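Local coordinates for surface-associated protein CshB (Streptococcus gordonii, PDB 6YZG) that serves as a cell-wall-anchored streptococcal adhesin, probably binding host fibronectin, with this chain covering its second non-repetitive domain, at residues N70-L73 and P77-G80; L198-K201 and D206-K209. All coordinates share one frame; numbering follows the deposited sequence.

Contact 1: residues N70-L73 and P77-G80; sequences NGFL and PYYG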
loop_
_atom_site.group_PDB
_atom_site.type_symbol
_atom_site.label_atom_id
_atom_site.label_comp_id
_atom_site.label_asym_id
_atom_site.label_seq_id
_atom_site.Cartn_x
_atom_site.Cartn_y
_atom_site.Cartn_z
ATOM N N ASN A 70 -10.122 -18.940 -16.230
ATOM C CA ASN A 70 -10.216 -17.815 -15.280
ATOM C C ASN A 70 -11.066 -18.233 -14.089
ATOM O O ASN A 70 -12.130 -18.856 -14.288
ATOM C CB ASN A 70 -10.755 -16.559 -15.925
ATOM C CG ASN A 70 -9.748 -15.944 -16.878
ATOM O OD1 ASN A 70 -8.554 -16.275 -16.875
ATOM N ND2 ASN A 70 -10.258 -14.971 -17.631
ATOM N N GLY A 71 -10.662 -17.884 -12.898
ATOM C CA GLY A 71 -11.551 -18.137 -11.762
ATOM C C GLY A 71 -10.853 -17.793 -10.466
ATOM O O GLY A 71 -9.906 -17.002 -10.424
ATOM N N PHE A 72 -11.410 -18.284 -9.355
ATOM C CA PHE A 72 -10.862 -18.006 -8.024
ATOM C C PHE A 72 -9.574 -18.786 -7.736
ATOM O O PHE A 72 -9.411 -19.908 -8.265
ATOM C CB PHE A 72 -11.918 -18.372 -6.977
ATOM C CG PHE A 72 -13.182 -17.549 -7.116
ATOM C CD1 PHE A 72 -13.134 -16.225 -6.772
ATOM C CD2 PHE A 72 -14.384 -18.114 -7.509
ATOM C CE1 PHE A 72 -14.258 -15.423 -6.862
ATOM C CE2 PHE A 72 -15.520 -17.306 -7.587
ATOM C CZ PHE A 72 -15.436 -15.971 -7.310
ATOM N N LEU A 73 -8.761 -18.222 -6.859
ATOM C CA LEU A 73 -7.695 -19.022 -6.222
ATOM C C LEU A 73 -8.333 -20.271 -5.591
ATOM O O LEU A 73 -9.380 -20.137 -4.961
ATOM C CB LEU A 73 -6.967 -18.191 -5.219
ATOM C CG LEU A 73 -6.231 -16.974 -5.755
ATOM C CD1 LEU A 73 -5.761 -16.048 -4.619
ATOM C CD2 LEU A 73 -5.069 -17.401 -6.618
ATOM N N PRO A 77 -12.403 -19.450 -0.268
ATOM C CA PRO A 77 -13.691 -20.103 0.012
ATOM C C PRO A 77 -14.712 -20.037 -1.126
ATOM O O PRO A 77 -15.524 -20.918 -1.304
ATOM C CB PRO A 77 -14.248 -19.311 1.184
ATOM C CG PRO A 77 -13.541 -17.972 1.146
ATOM C CD PRO A 77 -12.149 -18.271 0.565
ATOM N N TYR A 78 -14.523 -19.046 -2.020
ATOM C CA TYR A 78 -15.401 -18.869 -3.189
ATOM C C TYR A 78 -15.270 -20.024 -4.146
ATOM O O TYR A 78 -16.212 -20.350 -4.878
ATOM C CB TYR A 78 -14.989 -17.644 -4.012
ATOM C CG TYR A 78 -15.179 -16.305 -3.391
ATOM C CD1 TYR A 78 -16.394 -15.948 -2.823
ATOM C CD2 TYR A 78 -14.185 -15.357 -3.408
ATOM C CE1 TYR A 78 -16.600 -14.687 -2.301
ATOM C CE2 TYR A 78 -14.383 -14.084 -2.927
ATOM C CZ TYR A 78 -15.562 -13.779 -2.265
ATOM O OH TYR A 78 -15.740 -12.522 -1.802
ATOM N N TYR A 79 -14.060 -20.624 -4.229
ATOM C CA TYR A 79 -13.752 -21.589 -5.279
ATOM C C TYR A 79 -14.695 -22.789 -5.207
ATOM O O TYR A 79 -14.779 -23.475 -4.179
ATOM C CB TYR A 79 -12.276 -22.033 -5.243
ATOM C CG TYR A 79 -11.867 -22.998 -6.316
ATOM C CD1 TYR A 79 -11.573 -22.579 -7.605
ATOM C CD2 TYR A 79 -11.791 -24.349 -6.065
ATOM C CE1 TYR A 79 -11.191 -23.495 -8.585
ATOM C CE2 TYR A 79 -11.467 -25.269 -7.040
ATOM C CZ TYR A 79 -11.128 -24.840 -8.281
ATOM O OH TYR A 79 -10.784 -25.814 -9.186
ATOM N N GLY A 80 -15.441 -23.041 -6.269
ATOM C CA GLY A 80 -16.426 -24.141 -6.340
ATOM C C GLY A 80 -17.745 -23.807 -5.623
ATOM O O GLY A 80 -18.641 -24.675 -5.681
#
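Phe-72 and Tyr-79 mark the point where the two backbones come nearest, their CA atoms 5.4 Å apart. The chain leaves the short strand 71-72, turns through three residues and comes back past its own end. Residues 77-80 form neither helix nor strand, and no hydrogen bond joins the two segments, which meet through side-chain packing and carbon-to-carbonyl contacts.

The Phe-72 ring is the surface that the returning chain lies on. Tyr-78 sets its CB squarely over one face, 3.4 Å from the Phe-72 ring centroid and 3° off the normal, which makes a well-centred CH-pi contact. With CG of Tyr-78 anti to its own carbonyl carbon, the phenol leans from that CB across the CE1 side of the Phe-72 ring, where Tyr-78 CD2 lies 3.5 Å from Phe-72 CE1. The ring planes meet obliquely, at 33°, with the centroids of Phe-72 and Tyr-78 4.8 Å apart.

Tyr-79 turns the other way: its CG stands anti to the backbone N (chi1 -178°), which carries the ring along the strand's backbone rather than over Phe-72. Its CD1 approaches Phe-72 O at 3.5 Å, and its CB comes equally near Leu-73 O. Tyr-79 CB also rests beside Phe-72 CB at 4.1 Å. Tyr-78 thus meets the Phe-72 ring, while Tyr-79 meets its CB and the carbonyls that follow.

Strand 71-72 is itself pinned to the long strand 119-131 and the residues leading into it: Gly-71 bonds through its backbone to Asn-120, Leu-73 likewise to Ser-118, and Phe-72 touches Thr-119. Arg-195 of the second subunit packs on Tyr-78, so the fold-back borders the subunit interface as well as an edge of the large antiparallel sheet.

Contact 2: residues L198-K201 and D206-K209; sequences LILK and DWYK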
loop_
_atom_site.group_PDB
_atom_site.type_symbol
_atom_site.label_atom_id
_atom_site.label_comp_id
_atom_site.label_asym_id
_atom_site.label_seq_id
_atom_site.Cartn_x
_atom_site.Cartn_y
_atom_site.Cartn_z
ATOM N N LEU A 198 -2.848 -15.946 1.331
ATOM C CA LEU A 198 -3.872 -16.777 0.688
ATOM C C LEU A 198 -3.381 -17.354 -0.659
ATOM O O LEU A 198 -3.617 -18.528 -1.030
ATOM C CB LEU A 198 -5.141 -15.952 0.478
ATOM C CG LEU A 198 -6.252 -16.659 -0.268
ATOM C CD1 LEU A 198 -6.864 -17.732 0.616
ATOM C CD2 LEU A 198 -7.291 -15.638 -0.728
ATOM N N ILE A 199 -2.700 -16.539 -1.466
ATOM C CA ILE A 199 -2.289 -16.926 -2.815
ATOM C C ILE A 199 -1.364 -18.168 -2.726
ATOM O O ILE A 199 -1.538 -19.115 -3.492
ATOM C CB ILE A 199 -1.697 -15.732 -3.566
ATOM C CG1 ILE A 199 -1.506 -16.189 -5.011
ATOM C CG2 ILE A 199 -0.408 -15.225 -2.983
ATOM C CD1 ILE A 199 -1.403 -15.031 -5.980
ATOM N N LEU A 200 -0.397 -18.164 -1.791
ATOM C CA LEU A 200 0.584 -19.258 -1.701
ATOM C C LEU A 200 -0.041 -20.516 -1.130
ATOM O O LEU A 200 0.481 -21.626 -1.347
ATOM C CB LEU A 200 1.801 -18.843 -0.889
ATOM C CG LEU A 200 2.564 -17.647 -1.448
ATOM C CD1 LEU A 200 3.822 -17.446 -0.642
ATOM C CD2 LEU A 200 2.889 -17.831 -2.909
ATOM N N LYS A 201 -1.208 -20.384 -0.539
ATOM C CA LYS A 201 -1.974 -21.572 -0.133
ATOM C C LYS A 201 -2.606 -22.292 -1.308
ATOM O O LYS A 201 -3.005 -23.487 -1.178
ATOM C CB LYS A 201 -3.028 -21.251 0.929
ATOM C CG LYS A 201 -2.475 -20.675 2.215
ATOM C CD LYS A 201 -3.536 -20.314 3.183
ATOM C CE LYS A 201 -2.947 -19.537 4.330
ATOM N NZ LYS A 201 -4.006 -19.196 5.304
ATOM N N ASP A 206 2.644 -22.861 -9.309
ATOM C CA ASP A 206 3.962 -22.475 -8.802
ATOM C C ASP A 206 4.108 -20.945 -8.876
ATOM O O ASP A 206 4.493 -20.410 -9.935
ATOM C CB ASP A 206 5.099 -23.188 -9.505
ATOM C CG ASP A 206 6.451 -22.804 -8.901
ATOM O OD1 ASP A 206 6.511 -21.957 -8.001
ATOM O OD2 ASP A 206 7.454 -23.432 -9.308
ATOM N N TRP A 207 3.694 -20.237 -7.844
ATOM C CA TRP A 207 3.629 -18.762 -7.872
ATOM C C TRP A 207 5.029 -18.215 -8.022
ATOM O O TRP A 207 5.171 -17.081 -8.487
ATOM C CB TRP A 207 2.955 -18.252 -6.591
ATOM C CG TRP A 207 1.575 -18.793 -6.494
ATOM C CD1 TRP A 207 1.160 -19.819 -5.685
ATOM C CD2 TRP A 207 0.453 -18.513 -7.358
ATOM N NE1 TRP A 207 -0.130 -20.100 -5.943
ATOM C CE2 TRP A 207 -0.649 -19.308 -6.945
ATOM C CE3 TRP A 207 0.223 -17.611 -8.416
ATOM C CZ2 TRP A 207 -1.907 -19.283 -7.522
ATOM C CZ3 TRP A 207 -1.009 -17.577 -8.978
ATOM C CH2 TRP A 207 -2.064 -18.406 -8.588
ATOM N N TYR A 208 6.079 -18.913 -7.591
ATOM C CA TYR A 208 7.445 -18.378 -7.753
ATOM C C TYR A 208 7.757 -18.216 -9.241
ATOM O O TYR A 208 8.630 -17.357 -9.582
ATOM C CB TYR A 208 8.487 -19.282 -7.094
ATOM C CG TYR A 208 8.247 -19.406 -5.631
ATOM C CD1 TYR A 208 8.315 -18.305 -4.794
ATOM C CD2 TYR A 208 7.972 -20.651 -5.081
ATOM C CE1 TYR A 208 8.114 -18.431 -3.415
ATOM C CE2 TYR A 208 7.696 -20.773 -3.733
ATOM C CZ TYR A 208 7.772 -19.669 -2.897
ATOM O OH TYR A 208 7.509 -19.848 -1.555
ATOM N N LYS A 209 7.112 -18.973 -10.102
ATOM C CA LYS A 209 7.336 -18.868 -11.568
ATOM C C LYS A 209 6.331 -17.872 -12.183
ATOM O O LYS A 209 6.360 -17.718 -13.408
ATOM C CB LYS A 209 7.384 -20.218 -12.274
ATOM C CG LYS A 209 8.535 -21.091 -11.766
ATOM C CD LYS A 209 9.873 -20.360 -11.818
ATOM C CE LYS A 209 11.057 -21.147 -11.264
ATOM N NZ LYS A 209 11.349 -22.336 -12.092
#
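Ile-199 lies across the indole of Trp-207, and this CH-pi contact dominates. Ile-199 CG1 sits 3.8 Å from the centroid of the six-membered ring, 12° off its normal, because chi1 of -172° swings that branch out anti to the backbone N. From there Ile-199 CD1 continues toward the benzo ring, 3.9 Å from Trp-207 CE3.

Apolar packing continues with Leu-200, whose CD2 meets Trp-207 CB at 3.7 Å as the two side chains run antiparallel past one another. Leu-200 also packs on Leu-187 of helix 184-193.

A short helix with weak backbone bonding at 198-201 and a 3-10 turn beginning at Trp-207 thus pack as a helical connection between helix 184-193 and strand 224-229 of the adhesin domain, with the indole between them and Phe-153 of strand 153-158 touching it too.

Among the polar groups, Trp-207 NE1 approaches Ile-199 O to 3.0 Å, but at an angle too poor for a hydrogen bond; it donates to Asp-202 O instead. Asp-206 OD1 weakly accepts Tyr-208 N at 3.1 Å, while Tyr-208 OH bonds Asp-188 OD1.

Following the chain from its N terminus, contact 1 comes first, closing a three-residue turn straight after strand 71-72. The chain then runs through the long strands 119-131 and 134-144, strand 153-158 and helix 184-193 before contact 2 closes a four-residue loop at 202-205. The two loops are in series, neither enclosing the other, yet their centres lie about 14 Å apart. Leu-73, turned away from the 77-80 segment, bridges them: its CD2 packs 3.7 Å from Trp-207 CH2. Strand 71-72 of the large antiparallel sheet is thereby joined to the helical connection before strand 224-229, and both contacts also touch the second subunit.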